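Long-range contact in malate dehydrogenase (Pyrococcus horikoshii, PDB 1V9N), which catalyses the NAD(+)-dependent oxidation of (S)-malate to oxaloacetate, working as a homodimer of the LDH2/MDH2 oxidoreductase family: residues 144-156 against 256-270. Residues are numbered along the deposited sequence; the frame is centred on the assembly and turned at random.
Sequences IGISMTNSRPLVA and SGILSGGTWSKYVKN. With NDP (NADPH dihydro-nicotinamide-adenine-dinucleotide phosphate), chain B.
Residues 144-156 and 256-270 bury 519 Å² between them, mainly where the loop after strand 144-149, an inner strand of the mixed sheet, meets the loop that follows helix 242-258, largely by van der Waals packing, with a CA-H...O contact. The evidence centres on Ser151 O: Ser265 CA approaches it at 3.2 Å, with 125° at the hydrogen, and Val268 CB lies 3.4 Å away. Asn150 sends its amide toward the loop because CG stands between the backbone N and the carbonyl carbon (chi1 59°); Val268 CG2 packs against Asn150 ND2 at 3.9 Å. That amide is fixed at both ends, OD1 by Cys279 N and ND2 by Asp253, which also accepts a bond from Ser265 OG. Pro153 packs on the backbone where the 3-10 segment 266-267 begins, its CD 3.1 Å from Ser265 O. At the solvent side Asn270 ND2 sits over one face of the Arg152 guanidinium, 3.4 Å from Arg152 CD, the two planes only 17° apart, and a water in the guanidinium plane joins Arg152 NH1 to Asn270 OD1. Ser151 CB comes 3.5 Å from NDP O7N, placing the contact beside the nicotinamide carboxamide. Lys266 reaches Glu306 on helix 293-308 of the second subunit in a salt bridge, while strand 144-149 itself runs between strands 278-285 and 170-174, with selenomethionine Met148 against helix 242-258.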
loop_
_atom_site.group_PDB
_atom_site.type_symbol
_atom_site.label_atom_id
_atom_site.label_comp_id
_atom_site.label_asym_id
_atom_site.label_seq_id
_atom_site.Cartn_x
_atom_site.Cartn_y
_atom_site.Cartn_z
ATOM N N ILE A 144 1.399 -6.892 14.215
ATOM C CA ILE A 144 0.917 -6.477 12.903
ATOM C C ILE A 144 1.785 -7.186 11.867
ATOM O O ILE A 144 3.018 -7.179 11.952
ATOM C CB ILE A 144 1.048 -4.957 12.687
ATOM C CG1 ILE A 144 0.129 -4.212 13.662
ATOM C CG2 ILE A 144 0.719 -4.609 11.214
ATOM C CD1 ILE A 144 0.242 -2.707 13.593
ATOM N N GLY A 145 1.143 -7.818 10.899
ATOM C CA GLY A 145 1.893 -8.515 9.879
ATOM C C GLY A 145 1.587 -7.960 8.505
ATOM O O GLY A 145 0.426 -7.691 8.171
ATOM N N ILE A 146 2.642 -7.764 7.722
ATOM C CA ILE A 146 2.511 -7.274 6.356
ATOM C C ILE A 146 3.270 -8.218 5.438
ATOM O O ILE A 146 4.409 -8.602 5.732
ATOM C CB ILE A 146 3.106 -5.864 6.181
ATOM C CG1 ILE A 146 2.266 -4.841 6.946
ATOM C CG2 ILE A 146 3.171 -5.510 4.694
ATOM C CD1 ILE A 146 2.894 -3.465 7.010
ATOM N N SER A 147 2.631 -8.616 4.344
ATOM C CA SER A 147 3.280 -9.493 3.385
ATOM C C SER A 147 2.941 -9.088 1.961
ATOM O O SER A 147 1.829 -8.653 1.677
ATOM C CB SER A 147 2.879 -10.948 3.607
ATOM O OG SER A 147 3.631 -11.782 2.744
HETATM N N MSE A 148 3.919 -9.231 1.073
HETATM C CA MSE A 148 3.760 -8.898 -0.335
HETATM C C MSE A 148 4.575 -9.907 -1.124
HETATM O O MSE A 148 5.467 -10.568 -0.576
HETATM C CB MSE A 148 4.332 -7.511 -0.648
HETATM C CG MSE A 148 3.750 -6.351 0.126
HETATM SE SE MSE A 148 4.818 -4.746 -0.218
HETATM C CE MSE A 148 4.263 -3.711 1.330
ATOM N N THR A 149 4.273 -10.005 -2.414
ATOM C CA THR A 149 4.981 -10.906 -3.308
ATOM C C THR A 149 4.777 -10.420 -4.738
ATOM O O THR A 149 3.734 -9.856 -5.067
ATOM C CB THR A 149 4.441 -12.353 -3.204
ATOM O OG1 THR A 149 5.213 -13.211 -4.053
ATOM C CG2 THR A 149 2.973 -12.419 -3.637
ATOM N N ASN A 150 5.781 -10.610 -5.586
ATOM C CA ASN A 150 5.624 -10.219 -6.970
ATOM C C ASN A 150 5.159 -11.486 -7.684
ATOM O O ASN A 150 4.944 -12.524 -7.041
ATOM C CB ASN A 150 6.936 -9.668 -7.554
ATOM C CG ASN A 150 8.072 -10.659 -7.507
ATOM O OD1 ASN A 150 7.890 -11.826 -7.163
ATOM N ND2 ASN A 150 9.261 -10.200 -7.867
ATOM N N SER A 151 4.977 -11.416 -8.995
ATOM C CA SER A 151 4.510 -12.586 -9.722
ATOM C C SER A 151 4.811 -12.484 -11.206
ATOM O O SER A 151 5.557 -11.608 -11.643
ATOM C CB SER A 151 3.004 -12.754 -9.515
ATOM O OG SER A 151 2.296 -11.651 -10.059
ATOM N N ARG A 152 4.225 -13.393 -11.977
ATOM C CA ARG A 152 4.417 -13.405 -13.420
ATOM C C ARG A 152 3.795 -12.148 -14.005
ATOM O O ARG A 152 2.832 -11.613 -13.456
ATOM C CB ARG A 152 3.745 -14.638 -14.034
ATOM C CG ARG A 152 4.274 -15.954 -13.508
ATOM C CD ARG A 152 3.652 -17.149 -14.228
ATOM N NE ARG A 152 2.197 -17.178 -14.102
ATOM C CZ ARG A 152 1.354 -16.719 -15.021
ATOM N NH1 ARG A 152 1.817 -16.195 -16.150
ATOM N NH2 ARG A 152 0.044 -16.779 -14.809
ATOM N N PRO A 153 4.342 -11.649 -15.122
ATOM C CA PRO A 153 3.780 -10.443 -15.738
ATOM C C PRO A 153 2.375 -10.715 -16.276
ATOM O O PRO A 153 2.177 -11.616 -17.093
ATOM C CB PRO A 153 4.786 -10.121 -16.843
ATOM C CG PRO A 153 5.327 -11.475 -17.215
ATOM C CD PRO A 153 5.521 -12.124 -15.866
ATOM N N LEU A 154 1.404 -9.935 -15.811
ATOM C CA LEU A 154 0.015 -10.104 -16.224
ATOM C C LEU A 154 -0.717 -8.774 -16.359
ATOM O O LEU A 154 -1.796 -8.717 -16.946
ATOM C CB LEU A 154 -0.735 -10.965 -15.200
ATOM C CG LEU A 154 -0.409 -12.453 -15.047
ATOM C CD1 LEU A 154 -0.641 -12.887 -13.608
ATOM C CD2 LEU A 154 -1.266 -13.262 -15.999
ATOM N N VAL A 155 -0.129 -7.707 -15.820
ATOM C CA VAL A 155 -0.759 -6.390 -15.846
ATOM C C VAL A 155 -0.017 -5.388 -16.723
ATOM O O VAL A 155 1.211 -5.423 -16.822
ATOM C CB VAL A 155 -0.871 -5.812 -14.408
ATOM C CG1 VAL A 155 -1.700 -4.527 -14.408
ATOM C CG2 VAL A 155 -1.490 -6.847 -13.485
ATOM N N ALA A 156 -0.771 -4.495 -17.360
ATOM C CA ALA A 156 -0.183 -3.483 -18.229
ATOM C C ALA A 156 -0.039 -2.147 -17.514
ATOM O O ALA A 156 -0.972 -1.673 -16.862
ATOM C CB ALA A 156 -1.037 -3.305 -19.483
ATOM N N SER A 256 10.207 -6.171 -2.892
ATOM C CA SER A 256 10.440 -7.601 -3.019
ATOM C C SER A 256 11.582 -7.964 -3.966
ATOM O O SER A 256 12.625 -8.440 -3.538
ATOM C CB SER A 256 9.164 -8.299 -3.507
ATOM O OG SER A 256 8.087 -8.094 -2.610
ATOM N N GLY A 257 11.365 -7.737 -5.258
ATOM C CA GLY A 257 12.349 -8.096 -6.263
ATOM C C GLY A 257 13.624 -7.288 -6.380
ATOM O O GLY A 257 14.709 -7.869 -6.473
ATOM N N ILE A 258 13.511 -5.964 -6.383
ATOM C CA ILE A 258 14.690 -5.113 -6.518
ATOM C C ILE A 258 15.568 -5.090 -5.260
ATOM O O ILE A 258 16.780 -5.319 -5.333
ATOM C CB ILE A 258 14.299 -3.655 -6.870
ATOM C CG1 ILE A 258 13.389 -3.631 -8.103
ATOM C CG2 ILE A 258 15.558 -2.841 -7.158
ATOM C CD1 ILE A 258 14.028 -4.237 -9.353
ATOM N N LEU A 259 14.955 -4.821 -4.112
ATOM C CA LEU A 259 15.698 -4.748 -2.854
ATOM C C LEU A 259 16.395 -6.044 -2.446
ATOM O O LEU A 259 17.443 -6.015 -1.799
ATOM C CB LEU A 259 14.759 -4.301 -1.730
ATOM C CG LEU A 259 15.351 -4.132 -0.329
ATOM C CD1 LEU A 259 16.469 -3.080 -0.345
ATOM C CD2 LEU A 259 14.235 -3.723 0.629
ATOM N N SER A 260 15.820 -7.181 -2.821
ATOM C CA SER A 260 16.391 -8.472 -2.459
ATOM C C SER A 260 17.503 -8.938 -3.389
ATOM O O SER A 260 18.191 -9.917 -3.097
ATOM C CB SER A 260 15.302 -9.540 -2.463
ATOM O OG SER A 260 14.879 -9.793 -3.795
ATOM N N GLY A 261 17.682 -8.244 -4.503
ATOM C CA GLY A 261 18.684 -8.673 -5.459
ATOM C C GLY A 261 18.108 -9.828 -6.265
ATOM O O GLY A 261 18.839 -10.590 -6.899
ATOM N N GLY A 262 16.785 -9.977 -6.211
ATOM C CA GLY A 262 16.117 -11.025 -6.964
ATOM C C GLY A 262 15.789 -10.493 -8.348
ATOM O O GLY A 262 16.692 -10.174 -9.116
ATOM N N THR A 263 14.506 -10.407 -8.686
ATOM C CA THR A 263 14.117 -9.862 -9.983
ATOM C C THR A 263 12.687 -9.343 -9.914
ATOM O O THR A 263 11.949 -9.671 -8.982
ATOM C CB THR A 263 14.237 -10.918 -11.119
ATOM O OG1 THR A 263 14.199 -10.252 -12.384
ATOM C CG2 THR A 263 13.095 -11.921 -11.064
ATOM N N TRP A 264 12.291 -8.527 -10.886
ATOM C CA TRP A 264 10.937 -8.006 -10.874
ATOM C C TRP A 264 10.001 -8.825 -11.764
ATOM O O TRP A 264 10.442 -9.664 -12.551
ATOM C CB TRP A 264 10.922 -6.511 -11.242
ATOM C CG TRP A 264 11.473 -6.167 -12.588
ATOM C CD1 TRP A 264 12.764 -6.266 -12.994
ATOM C CD2 TRP A 264 10.734 -5.655 -13.704
ATOM N NE1 TRP A 264 12.884 -5.848 -14.297
ATOM C CE2 TRP A 264 11.651 -5.466 -14.758
ATOM C CE3 TRP A 264 9.387 -5.332 -13.913
ATOM C CZ2 TRP A 264 11.266 -4.972 -16.010
ATOM C CZ3 TRP A 264 9.002 -4.838 -15.159
ATOM C CH2 TRP A 264 9.941 -4.662 -16.189
ATOM N N SER A 265 8.703 -8.589 -11.604
ATOM C CA SER A 265 7.655 -9.314 -12.315
ATOM C C SER A 265 7.909 -9.773 -13.747
ATOM O O SER A 265 7.719 -10.949 -14.069
ATOM C CB SER A 265 6.367 -8.501 -12.266
ATOM O OG SER A 265 5.968 -8.340 -10.918
ATOM N N LYS A 266 8.327 -8.851 -14.604
ATOM C CA LYS A 266 8.580 -9.182 -15.996
ATOM C C LYS A 266 9.441 -10.433 -16.165
ATOM O O LYS A 266 9.240 -11.206 -17.097
ATOM C CB LYS A 266 9.246 -7.995 -16.699
ATOM C CG LYS A 266 9.508 -8.225 -18.178
ATOM C CD LYS A 266 10.225 -7.043 -18.799
ATOM C CE LYS A 266 10.627 -7.343 -20.243
ATOM N NZ LYS A 266 11.380 -6.205 -20.841
ATOM N N TYR A 267 10.384 -10.643 -15.251
ATOM C CA TYR A 267 11.277 -11.789 -15.348
ATOM C C TYR A 267 10.970 -12.979 -14.449
ATOM O O TYR A 267 11.751 -13.927 -14.386
ATOM C CB TYR A 267 12.716 -11.315 -15.150
ATOM C CG TYR A 267 13.133 -10.359 -16.244
ATOM C CD1 TYR A 267 13.495 -10.831 -17.504
ATOM C CD2 TYR A 267 13.085 -8.978 -16.046
ATOM C CE1 TYR A 267 13.792 -9.951 -18.547
ATOM C CE2 TYR A 267 13.378 -8.088 -17.080
ATOM C CZ TYR A 267 13.728 -8.580 -18.326
ATOM O OH TYR A 267 14.006 -7.710 -19.353
ATOM N N VAL A 268 9.833 -12.937 -13.765
ATOM C CA VAL A 268 9.425 -14.040 -12.905
ATOM C C VAL A 268 8.865 -15.138 -13.818
ATOM O O VAL A 268 7.971 -14.877 -14.623
ATOM C CB VAL A 268 8.327 -13.587 -11.905
ATOM C CG1 VAL A 268 7.789 -14.782 -11.130
ATOM C CG2 VAL A 268 8.898 -12.540 -10.945
ATOM N N LYS A 269 9.394 -16.354 -13.692
ATOM C CA LYS A 269 8.964 -17.492 -14.512
ATOM C C LYS A 269 7.905 -18.340 -13.818
ATOM O O LYS A 269 7.686 -18.218 -12.609
ATOM C CB LYS A 269 10.150 -18.412 -14.824
ATOM C CG LYS A 269 11.367 -17.758 -15.446
ATOM C CD LYS A 269 12.457 -18.815 -15.616
ATOM C CE LYS A 269 13.795 -18.216 -16.001
ATOM N NZ LYS A 269 14.862 -19.269 -16.047
ATOM N N ASN A 270 7.264 -19.217 -14.588
ATOM C CA ASN A 270 6.246 -20.109 -14.039
ATOM C C ASN A 270 6.923 -21.071 -13.071
ATOM O O ASN A 270 8.125 -21.302 -13.158
ATOM C CB ASN A 270 5.557 -20.898 -15.154
ATOM C CG ASN A 270 4.802 -20.006 -16.118
ATOM O OD1 ASN A 270 5.402 -19.276 -16.912
ATOM N ND2 ASN A 270 3.476 -20.048 -16.046
HETATM P PA NDP B . -10.688 -9.461 -3.078
HETATM O O1A NDP B . -11.363 -10.731 -2.969
HETATM O O2A NDP B . -11.183 -8.335 -3.945
HETATM O O5B NDP B . -10.485 -8.901 -1.549
HETATM C C5B NDP B . -9.810 -7.656 -1.289
HETATM C C4B NDP B . -9.794 -7.507 0.244
HETATM O O4B NDP B . -10.957 -6.715 0.543
HETATM C C3B NDP B . -9.905 -8.747 1.087
HETATM O O3B NDP B . -9.050 -8.571 2.256
HETATM C C2B NDP B . -11.332 -8.871 1.489
HETATM O O2B NDP B . -11.626 -9.608 2.688
HETATM C C1B NDP B . -11.747 -7.432 1.491
HETATM N N9A NDP B . -13.158 -7.179 1.088
HETATM C C8A NDP B . -13.943 -7.821 0.088
HETATM N N7A NDP B . -15.143 -7.293 0.020
HETATM C C5A NDP B . -15.188 -6.301 0.957
HETATM C C6A NDP B . -16.175 -5.355 1.382
HETATM N N6A NDP B . -17.379 -5.334 0.801
HETATM N N1A NDP B . -15.881 -4.462 2.390
HETATM C C2A NDP B . -14.647 -4.472 2.989
HETATM N N3A NDP B . -13.650 -5.319 2.658
HETATM C C4A NDP B . -13.984 -6.217 1.626
HETATM O O3 NDP B . -9.161 -9.598 -3.424
HETATM P PN NDP B . -8.253 -10.105 -4.622
HETATM O O1N NDP B . -7.474 -8.941 -5.031
HETATM O O2N NDP B . -9.259 -10.654 -5.594
HETATM O O5D NDP B . -7.397 -11.233 -3.897
HETATM C C5D NDP B . -7.150 -12.539 -4.492
HETATM C C4D NDP B . -6.264 -13.423 -3.533
HETATM O O4D NDP B . -5.186 -13.907 -4.313
HETATM C C3D NDP B . -5.607 -12.712 -2.324
HETATM O O3D NDP B . -5.719 -13.578 -1.186
HETATM C C2D NDP B . -4.175 -12.433 -2.746
HETATM O O2D NDP B . -3.306 -12.384 -1.634
HETATM C C1D NDP B . -3.919 -13.609 -3.725
HETATM N N1N NDP B . -2.950 -13.298 -4.810
HETATM C C2N NDP B . -1.729 -14.030 -4.794
HETATM C C3N NDP B . -0.779 -13.741 -5.858
HETATM C C7N NDP B . 0.493 -14.469 -5.905
HETATM O O7N NDP B . 1.348 -14.284 -6.780
HETATM N N7N NDP B . 0.788 -15.399 -4.956
HETATM C C4N NDP B . -1.131 -12.760 -6.835
HETATM C C5N NDP B . -2.326 -12.054 -6.826
HETATM C C6N NDP B . -3.246 -12.323 -5.815
HETATM P P2B NDP B . -12.136 -11.074 2.758
HETATM O O1X NDP B . -13.156 -10.996 3.816
HETATM O O2X NDP B . -11.015 -11.986 3.142
HETATM O O3X NDP B . -12.733 -11.478 1.414
HETATM O O HOH W 1 4.736 -16.131 -17.293
#